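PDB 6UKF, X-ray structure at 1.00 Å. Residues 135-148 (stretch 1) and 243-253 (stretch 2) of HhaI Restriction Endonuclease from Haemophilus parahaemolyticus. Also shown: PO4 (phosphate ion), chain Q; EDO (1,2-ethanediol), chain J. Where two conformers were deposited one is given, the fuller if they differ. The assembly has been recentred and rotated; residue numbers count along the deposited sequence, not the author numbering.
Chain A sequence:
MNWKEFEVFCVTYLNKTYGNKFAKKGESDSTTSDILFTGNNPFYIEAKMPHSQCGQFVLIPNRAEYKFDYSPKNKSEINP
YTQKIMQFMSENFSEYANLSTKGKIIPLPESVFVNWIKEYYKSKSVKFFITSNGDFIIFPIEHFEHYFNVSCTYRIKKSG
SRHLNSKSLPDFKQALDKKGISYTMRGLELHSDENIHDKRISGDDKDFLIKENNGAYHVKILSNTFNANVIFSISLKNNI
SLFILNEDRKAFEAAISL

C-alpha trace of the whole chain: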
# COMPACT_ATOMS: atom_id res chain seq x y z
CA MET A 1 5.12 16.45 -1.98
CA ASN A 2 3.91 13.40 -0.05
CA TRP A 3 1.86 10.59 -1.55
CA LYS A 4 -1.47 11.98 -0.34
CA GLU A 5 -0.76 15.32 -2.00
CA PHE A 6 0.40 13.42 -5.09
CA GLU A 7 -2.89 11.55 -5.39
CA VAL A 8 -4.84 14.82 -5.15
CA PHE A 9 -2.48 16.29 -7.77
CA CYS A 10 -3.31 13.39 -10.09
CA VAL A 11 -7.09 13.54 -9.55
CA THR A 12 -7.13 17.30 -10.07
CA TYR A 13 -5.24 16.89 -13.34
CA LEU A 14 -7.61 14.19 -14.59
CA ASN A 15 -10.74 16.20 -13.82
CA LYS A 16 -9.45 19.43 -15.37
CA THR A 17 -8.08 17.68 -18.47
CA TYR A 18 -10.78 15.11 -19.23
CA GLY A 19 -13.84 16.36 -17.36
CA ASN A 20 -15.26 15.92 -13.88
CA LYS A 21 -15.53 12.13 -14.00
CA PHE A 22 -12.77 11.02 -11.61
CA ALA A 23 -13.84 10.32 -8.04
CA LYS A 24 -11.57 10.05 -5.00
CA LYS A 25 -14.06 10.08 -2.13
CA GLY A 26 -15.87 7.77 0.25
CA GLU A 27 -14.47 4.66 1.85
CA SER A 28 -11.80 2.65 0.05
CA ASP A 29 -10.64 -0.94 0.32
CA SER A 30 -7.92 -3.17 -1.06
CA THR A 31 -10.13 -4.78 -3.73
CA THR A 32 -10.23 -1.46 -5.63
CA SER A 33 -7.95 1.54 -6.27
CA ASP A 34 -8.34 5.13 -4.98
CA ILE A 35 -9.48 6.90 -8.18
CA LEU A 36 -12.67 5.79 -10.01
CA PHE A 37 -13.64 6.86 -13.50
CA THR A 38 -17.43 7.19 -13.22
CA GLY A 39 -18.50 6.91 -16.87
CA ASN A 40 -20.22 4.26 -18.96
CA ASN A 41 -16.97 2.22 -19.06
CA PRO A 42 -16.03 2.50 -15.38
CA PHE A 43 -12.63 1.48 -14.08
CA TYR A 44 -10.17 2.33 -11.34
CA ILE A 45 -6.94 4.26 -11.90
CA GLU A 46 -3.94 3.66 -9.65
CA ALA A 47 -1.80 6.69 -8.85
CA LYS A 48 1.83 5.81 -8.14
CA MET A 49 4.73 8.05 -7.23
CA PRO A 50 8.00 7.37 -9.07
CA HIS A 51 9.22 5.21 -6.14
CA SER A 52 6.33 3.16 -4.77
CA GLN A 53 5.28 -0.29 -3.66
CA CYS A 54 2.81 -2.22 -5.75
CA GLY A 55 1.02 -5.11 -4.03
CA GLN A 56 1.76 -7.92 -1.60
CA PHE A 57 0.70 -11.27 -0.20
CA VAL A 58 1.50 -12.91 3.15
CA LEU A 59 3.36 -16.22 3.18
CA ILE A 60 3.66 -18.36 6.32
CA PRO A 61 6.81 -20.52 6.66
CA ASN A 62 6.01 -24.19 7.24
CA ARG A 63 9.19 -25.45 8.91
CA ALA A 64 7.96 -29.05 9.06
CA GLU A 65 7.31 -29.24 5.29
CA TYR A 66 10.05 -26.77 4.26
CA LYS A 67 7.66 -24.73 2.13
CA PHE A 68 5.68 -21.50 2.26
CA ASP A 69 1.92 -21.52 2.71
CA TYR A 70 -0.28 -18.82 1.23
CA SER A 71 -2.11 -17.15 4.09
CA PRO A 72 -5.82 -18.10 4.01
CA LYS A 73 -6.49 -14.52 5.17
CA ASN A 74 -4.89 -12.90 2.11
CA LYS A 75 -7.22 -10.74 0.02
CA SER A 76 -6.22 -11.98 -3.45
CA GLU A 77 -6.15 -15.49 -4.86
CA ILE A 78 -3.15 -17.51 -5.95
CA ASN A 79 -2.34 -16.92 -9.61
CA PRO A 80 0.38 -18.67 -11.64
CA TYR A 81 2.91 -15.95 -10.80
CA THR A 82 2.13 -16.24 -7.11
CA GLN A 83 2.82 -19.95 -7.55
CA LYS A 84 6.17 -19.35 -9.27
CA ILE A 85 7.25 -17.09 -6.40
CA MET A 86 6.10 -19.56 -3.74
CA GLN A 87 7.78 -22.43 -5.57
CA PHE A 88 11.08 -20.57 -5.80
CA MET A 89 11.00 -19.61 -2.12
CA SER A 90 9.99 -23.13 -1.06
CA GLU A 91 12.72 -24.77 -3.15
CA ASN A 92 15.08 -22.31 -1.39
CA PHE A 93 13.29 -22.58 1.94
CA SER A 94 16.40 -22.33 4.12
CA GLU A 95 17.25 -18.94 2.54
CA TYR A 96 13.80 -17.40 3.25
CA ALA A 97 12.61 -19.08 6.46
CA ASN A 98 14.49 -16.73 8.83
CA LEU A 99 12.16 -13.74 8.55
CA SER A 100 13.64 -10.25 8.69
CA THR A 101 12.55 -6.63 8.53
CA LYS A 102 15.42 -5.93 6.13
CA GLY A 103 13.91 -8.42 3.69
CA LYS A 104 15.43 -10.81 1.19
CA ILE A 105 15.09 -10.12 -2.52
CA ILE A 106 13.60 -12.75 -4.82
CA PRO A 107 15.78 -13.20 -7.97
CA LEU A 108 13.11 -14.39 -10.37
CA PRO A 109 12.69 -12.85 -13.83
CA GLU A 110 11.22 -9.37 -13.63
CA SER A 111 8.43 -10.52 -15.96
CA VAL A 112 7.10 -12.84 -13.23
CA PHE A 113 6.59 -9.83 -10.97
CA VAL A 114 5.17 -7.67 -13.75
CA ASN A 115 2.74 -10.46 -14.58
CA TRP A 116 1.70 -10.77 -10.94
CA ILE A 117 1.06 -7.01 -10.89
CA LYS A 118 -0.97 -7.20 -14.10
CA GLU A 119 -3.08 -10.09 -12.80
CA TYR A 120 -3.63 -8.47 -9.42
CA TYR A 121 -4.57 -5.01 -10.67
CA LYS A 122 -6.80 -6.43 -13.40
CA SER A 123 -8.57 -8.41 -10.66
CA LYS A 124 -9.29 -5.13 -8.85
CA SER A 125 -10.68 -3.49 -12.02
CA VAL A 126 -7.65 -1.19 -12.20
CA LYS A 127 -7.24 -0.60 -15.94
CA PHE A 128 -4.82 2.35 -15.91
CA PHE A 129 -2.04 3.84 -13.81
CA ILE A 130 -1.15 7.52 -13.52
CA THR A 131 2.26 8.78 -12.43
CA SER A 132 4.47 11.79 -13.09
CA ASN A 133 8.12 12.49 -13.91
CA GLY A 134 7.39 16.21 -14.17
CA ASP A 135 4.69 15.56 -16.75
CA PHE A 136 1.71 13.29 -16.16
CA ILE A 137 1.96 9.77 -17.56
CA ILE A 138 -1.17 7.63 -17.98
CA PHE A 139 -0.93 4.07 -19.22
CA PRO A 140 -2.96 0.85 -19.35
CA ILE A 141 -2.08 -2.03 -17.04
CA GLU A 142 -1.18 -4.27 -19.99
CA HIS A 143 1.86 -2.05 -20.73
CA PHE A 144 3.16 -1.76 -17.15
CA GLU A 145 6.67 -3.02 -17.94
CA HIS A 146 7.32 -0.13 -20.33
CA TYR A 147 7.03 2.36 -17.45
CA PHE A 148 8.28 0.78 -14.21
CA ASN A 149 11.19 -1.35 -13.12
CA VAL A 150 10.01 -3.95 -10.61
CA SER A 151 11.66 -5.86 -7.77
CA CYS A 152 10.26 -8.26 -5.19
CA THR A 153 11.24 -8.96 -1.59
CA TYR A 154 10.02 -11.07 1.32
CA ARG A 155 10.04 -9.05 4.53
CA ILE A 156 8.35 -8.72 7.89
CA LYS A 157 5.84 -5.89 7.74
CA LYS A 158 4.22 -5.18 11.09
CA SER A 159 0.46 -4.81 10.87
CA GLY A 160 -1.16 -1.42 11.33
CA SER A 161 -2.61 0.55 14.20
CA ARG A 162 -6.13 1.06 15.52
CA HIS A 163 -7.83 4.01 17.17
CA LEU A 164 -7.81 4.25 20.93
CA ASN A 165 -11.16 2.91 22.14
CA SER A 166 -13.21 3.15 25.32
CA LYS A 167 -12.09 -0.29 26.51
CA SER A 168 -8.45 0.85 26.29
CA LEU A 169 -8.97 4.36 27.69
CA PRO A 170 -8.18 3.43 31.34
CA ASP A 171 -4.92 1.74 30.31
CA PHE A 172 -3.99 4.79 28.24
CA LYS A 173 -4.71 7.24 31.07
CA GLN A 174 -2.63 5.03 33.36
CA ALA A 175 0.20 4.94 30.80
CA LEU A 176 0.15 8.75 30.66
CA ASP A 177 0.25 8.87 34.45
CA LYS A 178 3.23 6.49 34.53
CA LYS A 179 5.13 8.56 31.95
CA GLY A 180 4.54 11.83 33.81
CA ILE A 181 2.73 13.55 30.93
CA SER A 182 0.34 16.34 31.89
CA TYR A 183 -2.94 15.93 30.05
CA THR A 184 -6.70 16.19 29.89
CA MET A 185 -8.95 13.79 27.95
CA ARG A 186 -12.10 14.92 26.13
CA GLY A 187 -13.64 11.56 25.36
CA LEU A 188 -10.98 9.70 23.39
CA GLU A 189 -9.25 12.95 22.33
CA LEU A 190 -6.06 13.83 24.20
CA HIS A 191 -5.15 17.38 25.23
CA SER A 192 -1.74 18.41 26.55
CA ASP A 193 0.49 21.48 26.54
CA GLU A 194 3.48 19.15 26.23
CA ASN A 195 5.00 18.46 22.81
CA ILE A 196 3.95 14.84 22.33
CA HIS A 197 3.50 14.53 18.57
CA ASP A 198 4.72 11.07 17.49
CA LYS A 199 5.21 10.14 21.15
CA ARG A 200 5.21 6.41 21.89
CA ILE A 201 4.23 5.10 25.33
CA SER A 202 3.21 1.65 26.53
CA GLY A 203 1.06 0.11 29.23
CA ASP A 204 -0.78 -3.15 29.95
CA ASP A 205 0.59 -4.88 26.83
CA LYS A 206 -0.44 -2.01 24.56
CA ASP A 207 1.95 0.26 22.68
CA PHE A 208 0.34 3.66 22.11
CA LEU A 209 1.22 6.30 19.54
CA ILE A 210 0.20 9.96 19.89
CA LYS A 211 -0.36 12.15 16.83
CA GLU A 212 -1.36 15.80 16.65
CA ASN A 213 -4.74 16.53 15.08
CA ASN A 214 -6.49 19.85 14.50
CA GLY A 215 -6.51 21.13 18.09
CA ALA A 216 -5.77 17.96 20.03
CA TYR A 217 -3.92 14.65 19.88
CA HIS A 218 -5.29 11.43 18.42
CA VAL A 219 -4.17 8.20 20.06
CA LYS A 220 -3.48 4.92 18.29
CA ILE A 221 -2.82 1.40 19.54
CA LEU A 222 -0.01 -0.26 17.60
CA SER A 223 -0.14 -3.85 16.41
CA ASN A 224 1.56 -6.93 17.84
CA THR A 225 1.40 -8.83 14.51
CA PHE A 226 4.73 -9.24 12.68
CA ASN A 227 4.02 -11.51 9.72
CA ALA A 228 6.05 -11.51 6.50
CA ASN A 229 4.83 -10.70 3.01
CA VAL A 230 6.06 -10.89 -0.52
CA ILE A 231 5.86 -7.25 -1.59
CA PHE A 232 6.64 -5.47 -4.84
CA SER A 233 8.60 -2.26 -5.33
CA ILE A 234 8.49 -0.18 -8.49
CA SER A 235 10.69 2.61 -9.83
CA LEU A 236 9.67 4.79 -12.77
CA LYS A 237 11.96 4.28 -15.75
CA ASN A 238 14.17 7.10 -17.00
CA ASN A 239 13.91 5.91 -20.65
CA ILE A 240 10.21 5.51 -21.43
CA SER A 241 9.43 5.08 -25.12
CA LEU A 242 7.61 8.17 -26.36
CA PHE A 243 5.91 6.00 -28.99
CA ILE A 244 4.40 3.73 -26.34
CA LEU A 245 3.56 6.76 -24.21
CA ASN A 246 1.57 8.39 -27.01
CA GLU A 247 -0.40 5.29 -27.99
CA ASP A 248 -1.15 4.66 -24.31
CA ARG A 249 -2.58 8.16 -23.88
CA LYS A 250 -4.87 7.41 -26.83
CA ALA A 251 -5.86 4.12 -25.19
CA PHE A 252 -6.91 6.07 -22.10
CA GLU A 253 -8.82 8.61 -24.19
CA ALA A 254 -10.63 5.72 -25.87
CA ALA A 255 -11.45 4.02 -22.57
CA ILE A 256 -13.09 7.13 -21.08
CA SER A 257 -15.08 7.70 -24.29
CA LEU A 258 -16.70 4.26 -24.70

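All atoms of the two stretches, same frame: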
# COMPACT_ATOMS: atom_id res chain seq x y z
N ASP A 135 5.92 15.56 -15.99
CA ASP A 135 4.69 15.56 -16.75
C ASP A 135 3.89 14.32 -16.36
O ASP A 135 4.45 13.31 -15.94
CB ASP A 135 4.95 15.50 -18.26
CG ASP A 135 5.57 16.78 -18.80
OD1 ASP A 135 5.09 17.88 -18.43
OD2 ASP A 135 6.53 16.69 -19.59
N PHE A 136 2.57 14.41 -16.50
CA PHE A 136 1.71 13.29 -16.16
C PHE A 136 1.82 12.20 -17.21
O PHE A 136 1.90 12.46 -18.41
CB PHE A 136 0.27 13.75 -16.00
CG PHE A 136 0.02 14.51 -14.74
CD1 PHE A 136 -0.11 13.85 -13.54
CD2 PHE A 136 -0.08 15.89 -14.76
CE1 PHE A 136 -0.33 14.54 -12.37
CE2 PHE A 136 -0.31 16.59 -13.60
CZ PHE A 136 -0.44 15.92 -12.40
N ILE A 137 1.82 10.96 -16.73
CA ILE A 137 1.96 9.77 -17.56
C ILE A 137 0.81 8.85 -17.20
O ILE A 137 0.66 8.47 -16.03
CB ILE A 137 3.30 9.07 -17.33
CG1 ILE A 137 4.46 10.00 -17.72
CG2 ILE A 137 3.37 7.77 -18.09
CD1 ILE A 137 5.80 9.60 -17.15
N ILE A 138 -0.02 8.50 -18.18
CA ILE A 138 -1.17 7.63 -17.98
C ILE A 138 -1.01 6.44 -18.92
O ILE A 138 -0.78 6.62 -20.12
CB ILE A 138 -2.49 8.37 -18.28
CG1 ILE A 138 -2.63 9.61 -17.39
CG2 ILE A 138 -3.67 7.43 -18.09
CD1 ILE A 138 -3.75 10.53 -17.80
N PHE A 139 -1.15 5.23 -18.39
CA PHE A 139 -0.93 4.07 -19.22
C PHE A 139 -1.79 2.90 -18.78
O PHE A 139 -2.12 2.78 -17.59
CB PHE A 139 0.56 3.66 -19.24
CG PHE A 139 1.09 3.22 -17.91
CD1 PHE A 139 0.97 1.91 -17.50
CD2 PHE A 139 1.74 4.12 -17.08
CE1 PHE A 139 1.47 1.50 -16.27
CE2 PHE A 139 2.25 3.72 -15.86
CZ PHE A 139 2.11 2.41 -15.46
N PRO A 140 -2.16 2.02 -19.70
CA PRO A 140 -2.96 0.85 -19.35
C PRO A 140 -2.12 -0.23 -18.70
O PRO A 140 -0.93 -0.39 -18.98
CB PRO A 140 -3.48 0.37 -20.71
CG PRO A 140 -2.41 0.76 -21.66
CD PRO A 140 -1.85 2.05 -21.15
N ILE A 141 -2.77 -1.00 -17.82
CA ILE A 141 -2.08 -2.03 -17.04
C ILE A 141 -1.32 -3.01 -17.93
O ILE A 141 -0.25 -3.49 -17.55
CB ILE A 141 -3.08 -2.73 -16.09
CG1 ILE A 141 -2.41 -3.79 -15.22
CG2 ILE A 141 -4.24 -3.36 -16.87
CD1 ILE A 141 -1.28 -3.28 -14.36
N GLU A 142 -1.84 -3.29 -19.12
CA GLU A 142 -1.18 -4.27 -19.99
C GLU A 142 0.20 -3.83 -20.45
O GLU A 142 0.96 -4.67 -20.94
CB GLU A 142 -2.06 -4.59 -21.20
CG GLU A 142 -2.44 -3.39 -22.05
CD GLU A 142 -3.80 -2.83 -21.70
OE1 GLU A 142 -4.43 -2.23 -22.60
OE2 GLU A 142 -4.26 -2.96 -20.54
N HIS A 143 0.56 -2.55 -20.30
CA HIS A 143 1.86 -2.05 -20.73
C HIS A 143 2.76 -1.65 -19.56
O HIS A 143 3.73 -0.91 -19.75
CB HIS A 143 1.70 -0.90 -21.71
CG HIS A 143 1.19 -1.33 -23.05
ND1 HIS A 143 1.03 -0.46 -24.10
CD2 HIS A 143 0.81 -2.54 -23.51
CE1 HIS A 143 0.56 -1.11 -25.15
NE2 HIS A 143 0.42 -2.38 -24.82
N PHE A 144 2.47 -2.17 -18.37
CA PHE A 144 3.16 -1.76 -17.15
C PHE A 144 4.68 -1.79 -17.29
O PHE A 144 5.37 -0.88 -16.82
CB PHE A 144 2.72 -2.68 -16.01
CG PHE A 144 3.08 -2.19 -14.65
CD1 PHE A 144 2.22 -1.38 -13.95
CD2 PHE A 144 4.28 -2.55 -14.06
CE1 PHE A 144 2.54 -0.92 -12.69
CE2 PHE A 144 4.61 -2.10 -12.80
CZ PHE A 144 3.73 -1.28 -12.11
N GLU A 145 5.22 -2.84 -17.92
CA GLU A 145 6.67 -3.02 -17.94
C GLU A 145 7.39 -1.94 -18.72
O GLU A 145 8.61 -1.78 -18.56
CB GLU A 145 7.03 -4.41 -18.49
CG GLU A 145 6.89 -4.59 -20.00
CD GLU A 145 5.45 -4.81 -20.46
OE1 GLU A 145 4.57 -4.72 -19.67
OE2 GLU A 145 5.25 -5.09 -21.74
N HIS A 146 6.69 -1.20 -19.58
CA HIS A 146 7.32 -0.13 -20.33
C HIS A 146 7.53 1.12 -19.50
O HIS A 146 8.20 2.05 -19.97
CB HIS A 146 6.47 0.20 -21.56
CG HIS A 146 6.35 -0.93 -22.53
ND1 HIS A 146 7.43 -1.42 -23.24
CD2 HIS A 146 5.29 -1.69 -22.89
CE1 HIS A 146 7.04 -2.42 -24.00
NE2 HIS A 146 5.74 -2.61 -23.81
N TYR A 147 7.00 1.17 -18.29
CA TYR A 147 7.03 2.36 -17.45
C TYR A 147 7.78 2.17 -16.15
O TYR A 147 8.43 3.11 -15.69
CB TYR A 147 5.60 2.80 -17.15
CG TYR A 147 4.87 3.22 -18.40
CD1 TYR A 147 4.18 2.30 -19.17
CD2 TYR A 147 4.91 4.54 -18.83
CE1 TYR A 147 3.53 2.68 -20.32
CE2 TYR A 147 4.26 4.93 -19.98
CZ TYR A 147 3.58 4.00 -20.72
OH TYR A 147 2.93 4.40 -21.87
N PHE A 148 7.71 1.00 -15.53
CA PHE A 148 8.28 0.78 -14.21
C PHE A 148 9.23 -0.41 -14.22
O PHE A 148 8.93 -1.45 -14.81
CB PHE A 148 7.20 0.51 -13.16
CG PHE A 148 6.50 1.74 -12.68
CD1 PHE A 148 7.08 2.55 -11.72
CD2 PHE A 148 5.25 2.09 -13.17
CE1 PHE A 148 6.45 3.68 -11.26
CE2 PHE A 148 4.61 3.23 -12.72
CZ PHE A 148 5.21 4.03 -11.76
N PHE A 243 6.89 6.62 -28.10
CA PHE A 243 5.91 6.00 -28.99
C PHE A 243 4.87 5.23 -28.18
O PHE A 243 3.67 5.37 -28.42
CB PHE A 243 6.64 5.08 -29.97
CG PHE A 243 5.73 4.32 -30.87
CD1 PHE A 243 5.16 4.93 -31.98
CD2 PHE A 243 5.43 3.00 -30.61
CE1 PHE A 243 4.32 4.23 -32.81
CE2 PHE A 243 4.59 2.29 -31.44
CZ PHE A 243 4.03 2.91 -32.54
N ILE A 244 5.33 4.42 -27.22
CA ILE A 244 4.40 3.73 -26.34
C ILE A 244 3.59 4.73 -25.53
O ILE A 244 2.37 4.58 -25.36
CB ILE A 244 5.17 2.74 -25.44
CG1 ILE A 244 5.88 1.70 -26.31
CG2 ILE A 244 4.24 2.11 -24.41
CD1 ILE A 244 6.65 0.66 -25.54
N LEU A 245 4.25 5.76 -25.01
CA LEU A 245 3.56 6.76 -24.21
C LEU A 245 2.39 7.36 -24.98
O LEU A 245 1.28 7.49 -24.45
CB LEU A 245 4.55 7.86 -23.82
CG LEU A 245 4.04 8.97 -22.91
CD1 LEU A 245 3.97 8.47 -21.48
CD2 LEU A 245 4.94 10.18 -23.03
N ASN A 246 2.62 7.73 -26.24
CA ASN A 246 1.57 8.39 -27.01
C ASN A 246 0.41 7.44 -27.31
O ASN A 246 -0.75 7.83 -27.19
CB ASN A 246 2.15 8.98 -28.29
CG ASN A 246 2.90 10.28 -28.05
OD1 ASN A 246 2.70 10.94 -27.03
ND2 ASN A 246 3.75 10.65 -28.99
N GLU A 247 0.70 6.21 -27.72
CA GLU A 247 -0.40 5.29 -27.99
C GLU A 247 -1.17 4.96 -26.72
O GLU A 247 -2.39 4.74 -26.77
CB GLU A 247 0.09 4.03 -28.71
CG GLU A 247 0.96 3.11 -27.86
CD GLU A 247 1.52 1.95 -28.66
OE1 GLU A 247 1.30 1.89 -29.89
OE2 GLU A 247 2.18 1.08 -28.05
N ASP A 248 -0.48 4.95 -25.57
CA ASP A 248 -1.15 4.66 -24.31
C ASP A 248 -2.05 5.81 -23.88
O ASP A 248 -3.11 5.56 -23.28
CB ASP A 248 -0.12 4.32 -23.24
CG ASP A 248 0.38 2.91 -23.38
OD1 ASP A 248 1.31 2.53 -22.74
OD2 ASP A 248 -0.29 2.16 -24.25
N ARG A 249 -1.67 7.05 -24.15
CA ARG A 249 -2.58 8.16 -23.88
C ARG A 249 -3.84 8.04 -24.73
O ARG A 249 -4.95 8.30 -24.25
CB ARG A 249 -1.88 9.50 -24.10
CG ARG A 249 -2.70 10.71 -23.67
CD ARG A 249 -3.04 10.71 -22.17
NE ARG A 249 -1.95 11.20 -21.33
CZ ARG A 249 -1.98 12.32 -20.61
NH1 ARG A 249 -3.05 13.11 -20.62
NH2 ARG A 249 -0.93 12.66 -19.88
N LYS A 250 -3.69 7.62 -25.99
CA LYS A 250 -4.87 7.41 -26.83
C LYS A 250 -5.72 6.26 -26.31
O LYS A 250 -6.95 6.33 -26.38
CB LYS A 250 -4.44 7.20 -28.27
CG LYS A 250 -4.02 8.50 -28.91
CD LYS A 250 -3.70 8.36 -30.38
CE LYS A 250 -3.73 9.72 -31.05
NZ LYS A 250 -3.42 9.60 -32.50
N ALA A 251 -5.09 5.21 -25.78
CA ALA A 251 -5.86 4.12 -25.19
C ALA A 251 -6.71 4.63 -24.03
O ALA A 251 -7.87 4.23 -23.88
CB ALA A 251 -4.93 3.01 -24.72
N PHE A 252 -6.14 5.50 -23.20
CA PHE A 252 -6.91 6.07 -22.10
C PHE A 252 -8.06 6.92 -22.62
O PHE A 252 -9.19 6.84 -22.12
CB PHE A 252 -5.99 6.92 -21.21
CG PHE A 252 -6.69 7.54 -20.04
CD1 PHE A 252 -7.14 6.76 -18.99
CD2 PHE A 252 -6.91 8.91 -19.99
CE1 PHE A 252 -7.78 7.33 -17.91
CE2 PHE A 252 -7.55 9.48 -18.91
CZ PHE A 252 -7.99 8.69 -17.87
N GLU A 253 -7.78 7.76 -23.62
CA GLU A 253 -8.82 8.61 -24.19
C GLU A 253 -9.92 7.79 -24.83
O GLU A 253 -11.08 8.21 -24.83
CB GLU A 253 -8.17 9.59 -25.16
CG GLU A 253 -7.35 10.62 -24.41
CD GLU A 253 -6.57 11.56 -25.30
OE1 GLU A 253 -6.67 11.44 -26.54
OE2 GLU A 253 -5.86 12.42 -24.74
P PO4 Q . 10.88 -1.22 -22.52
O1 PO4 Q . 11.82 -0.37 -21.70
O2 PO4 Q . 11.68 -1.96 -23.57
O3 PO4 Q . 10.17 -2.21 -21.63
O4 PO4 Q . 9.86 -0.34 -23.20
C1 EDO J . -4.60 13.40 -28.43
O1 EDO J . -4.36 11.99 -28.32
C2 EDO J . -5.14 13.93 -27.11
O2 EDO J . -5.28 15.35 -27.18
O HOH W 1 0.63 10.06 -20.74
O HOH W 2 0.99 7.72 -21.69

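How does a strand lie against a helix here? Strand 136-140 crosses helix 243-253 at 72°, with the axes approaching to 6.8 Å, and Phe-139 and Asp-248 bring their CA atoms within 5.1 Å. At this crossing Ile-138, pointing toward the helix, is the main bump, with the largest area covered by the other stretch. It fits between Arg-249 and Phe-252: its CG2 lies over the face of the Phe-252 ring, 3.8 Å from the centroid, while its CD1 reaches over one face of the Arg-249 guanidinium, 3.8 Å from CZ. A branched aliphatic side chain can meet both flat surfaces at once.

What do the leucine and isoleucine at the other end of the contact fill? Leu-245 leaves the helix sideways, but its end turns in, so that CD1 packs 3.5 Å from Ile-137 CG2 and 3.9 Å from Tyr-147 CE2, at the edge of the tyrosine ring. One residue earlier, Ile-244 extends CD1 over the face of the His-146 ring, 3.4 Å from its centroid. The edge of that imidazole meets a phosphate ion, which accepts a 2.7 Å hydrogen bond at O4 from His-146 ND1.

Why is an acid buried at the centre? Asp-248 points toward stretch 1, where donors meet its carboxylate. Tyr-147 OH donates to Asp-248 OD1 at 2.6 Å, and His-143 ND1 makes weak hydrogen bonds to Asp-248 OD2 (2.9 Å) and OD1 (3.3 Å). Pro-140 packs compactly alongside, its CD 3.3 Å from Asp-248 CG.

Which backbone polar groups are met across the contact? Arg-249 curls its long side chain so that NH2 makes a weak 3.2 Å hydrogen bond to Phe-136 O. Water 1 accepts from Ile-138 N (3.1 Å) and Arg-249 NE (2.9 Å); water 2 donates to Ile-138 O (2.6 Å) and Leu-245 O (2.8 Å), bridging backbone to backbone.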